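PDB 4LB8: DUF4848 domain-containing protein from Bacteroides thetaiotaomicron, which is of unknown function, a probable secreted or lipid-anchored member of the DUF4848 family that pairs with a second copy of itself in the crystal. Local coordinates for the interface of chains A and B. Numbering follows the deposited sequence. Chains: chain A/B, Uncharacterized protein.

The interface of chains A and B. Residues chain A 159-163, 173, 282; chain B 159-163, 173, 282.
At the apolar centre of this two-fold antiparallel strand pairing, the CB of A:Ser161 lies 3.7 Å from the CB of B:Val163, with CG2 of the valine alongside; the twin pair repeats this with chains exchanged. The valine holds CG1 anti to its backbone N (chi1 179°), which sets that methyl beside the extended chain of A:Arg160, the two side chains pointing the same way. On the same face the A:Gln282 and B:Gln282 side chains, each bent at chi2, meet tip to tip and stack their amides with planes 9° apart, CD to CD 3.8 Å. An alanine in place of A:Gln282 would remove this amide and would probably loosen the lid over the serine-valine pairs. Between the amides and the strands, OG of A:Ser161, anti to its backbone N, and OG of B:Ser161 each lie 2.6 Å from the shared water 1, which bridges the strands. The backbones of strands 161-163 are joined through B:Val163 N, which donates to A:Ser161 O at 3.1 Å, fairly straight (158° at H) but from above the carbonyl plane. At the strand end B:Val163 O accepts A:Arg160 N at 2.9 Å, with a weak second bond from A:Ser161 N. On the opposite face A:Thr159 OG1 and A:Ser162 OG share a hydrogen bond of 2.8 Å that ties the loop residue before the strand to the strand's middle residue, within its own chain. At the rim CG2 of A:Thr159 touches the phenol OH of B:Tyr173 at 3.8 Å, the side chains crossing nearly at right angles. The patch pairs the short strands 161-163 of two copies into a two-stranded antiparallel ribbon across the two-fold axis, possibly the dimer contact, although the structure alone does not establish a dimer in solution.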
# COMPACT_ATOMS: atom_id res chain seq x y z
N THR A 159 2.23 -5.23 3.66
CA THR A 159 3.06 -4.28 2.95
C THR A 159 3.81 -3.42 3.99
O THR A 159 3.44 -3.40 5.17
CB THR A 159 2.23 -3.42 1.97
OG1 THR A 159 1.19 -2.74 2.67
CG2 THR A 159 1.62 -4.22 0.84
N ARG A 160 4.88 -2.74 3.55
CA ARG A 160 5.64 -1.79 4.36
C ARG A 160 4.84 -0.51 4.52
O ARG A 160 4.85 0.13 5.56
CB ARG A 160 6.97 -1.47 3.65
CG ARG A 160 7.92 -0.66 4.49
CD ARG A 160 9.20 -0.50 3.75
NE ARG A 160 10.02 0.59 4.28
CZ ARG A 160 10.86 0.47 5.30
NH1 ARG A 160 11.00 -0.69 5.93
NH2 ARG A 160 11.58 1.52 5.69
N SER A 161 4.17 -0.12 3.44
CA SER A 161 3.41 1.11 3.36
C SER A 161 2.16 0.92 2.51
O SER A 161 2.23 0.20 1.50
CB SER A 161 4.30 2.20 2.77
OG SER A 161 3.72 3.47 3.01
N SER A 162 1.01 1.55 2.93
CA SER A 162 -0.30 1.58 2.24
C SER A 162 -1.03 2.87 2.59
O SER A 162 -1.17 3.23 3.77
CB SER A 162 -1.18 0.39 2.60
OG SER A 162 -0.72 -0.76 1.93
N VAL A 163 -1.48 3.58 1.54
CA VAL A 163 -2.15 4.86 1.64
C VAL A 163 -3.41 4.75 0.79
O VAL A 163 -3.32 4.28 -0.35
CB VAL A 163 -1.21 6.02 1.22
CG1 VAL A 163 -1.90 7.38 1.29
CG2 VAL A 163 0.07 6.02 2.04
N TYR A 173 -6.83 6.41 5.25
CA TYR A 173 -5.74 5.94 6.08
C TYR A 173 -4.40 6.17 5.40
O TYR A 173 -4.32 6.37 4.19
CB TYR A 173 -5.91 4.43 6.44
CG TYR A 173 -5.95 3.49 5.25
CD1 TYR A 173 -4.77 3.01 4.68
CD2 TYR A 173 -7.16 3.08 4.70
CE1 TYR A 173 -4.80 2.17 3.56
CE2 TYR A 173 -7.20 2.23 3.59
CZ TYR A 173 -6.02 1.79 3.01
OH TYR A 173 -6.05 0.97 1.90
N GLN A 282 2.39 11.95 2.42
CA GLN A 282 1.90 10.59 2.56
C GLN A 282 0.46 10.54 3.12
O GLN A 282 -0.01 9.45 3.50
CB GLN A 282 2.87 9.79 3.44
CG GLN A 282 4.18 9.40 2.72
CD GLN A 282 3.96 8.64 1.41
OE1 GLN A 282 4.43 9.04 0.34
NE2 GLN A 282 3.24 7.55 1.46
N THR B 159 -5.02 1.39 -4.31
CA THR B 159 -4.51 2.28 -3.29
C THR B 159 -3.79 3.45 -3.98
O THR B 159 -3.46 3.37 -5.18
CB THR B 159 -3.60 1.54 -2.29
OG1 THR B 159 -2.52 0.92 -2.97
CG2 THR B 159 -4.33 0.50 -1.46
N ARG B 160 -3.57 4.55 -3.24
CA ARG B 160 -2.79 5.71 -3.70
C ARG B 160 -1.31 5.35 -3.70
O ARG B 160 -0.56 5.77 -4.56
CB ARG B 160 -3.03 6.89 -2.74
CG ARG B 160 -2.44 8.18 -3.22
CD ARG B 160 -2.82 9.27 -2.28
NE ARG B 160 -1.98 10.45 -2.42
CZ ARG B 160 -2.20 11.43 -3.29
NH1 ARG B 160 -3.23 11.37 -4.13
NH2 ARG B 160 -1.39 12.48 -3.33
N SER B 161 -0.91 4.60 -2.68
CA SER B 161 0.47 4.23 -2.46
C SER B 161 0.56 2.82 -1.88
O SER B 161 -0.29 2.47 -1.05
CB SER B 161 1.11 5.24 -1.52
OG SER B 161 2.52 5.11 -1.57
N SER B 162 1.58 2.01 -2.33
CA SER B 162 1.93 0.65 -1.87
C SER B 162 3.42 0.41 -2.03
O SER B 162 3.98 0.64 -3.12
CB SER B 162 1.15 -0.43 -2.61
OG SER B 162 -0.18 -0.47 -2.13
N VAL B 163 4.06 -0.03 -0.95
CA VAL B 163 5.49 -0.28 -0.87
C VAL B 163 5.65 -1.67 -0.27
O VAL B 163 5.00 -1.97 0.74
CB VAL B 163 6.20 0.84 -0.06
CG1 VAL B 163 7.70 0.60 0.05
CG2 VAL B 163 5.93 2.21 -0.66
N TYR B 173 9.00 -3.43 -4.75
CA TYR B 173 8.34 -2.36 -5.47
C TYR B 173 8.02 -1.20 -4.57
O TYR B 173 7.99 -1.33 -3.34
CB TYR B 173 7.05 -2.87 -6.18
CG TYR B 173 5.99 -3.43 -5.24
CD1 TYR B 173 5.07 -2.59 -4.61
CD2 TYR B 173 5.91 -4.80 -4.99
CE1 TYR B 173 4.13 -3.10 -3.71
CE2 TYR B 173 4.95 -5.32 -4.11
CZ TYR B 173 4.07 -4.46 -3.46
OH TYR B 173 3.14 -4.97 -2.57
N GLN B 282 10.78 6.14 0.63
CA GLN B 282 9.69 5.33 0.12
C GLN B 282 10.19 4.09 -0.65
O GLN B 282 9.39 3.43 -1.33
CB GLN B 282 8.77 6.20 -0.74
CG GLN B 282 7.88 7.16 0.07
CD GLN B 282 7.03 6.46 1.13
OE1 GLN B 282 7.08 6.77 2.32
NE2 GLN B 282 6.24 5.48 0.73
O HOH W 1 3.42 4.69 0.79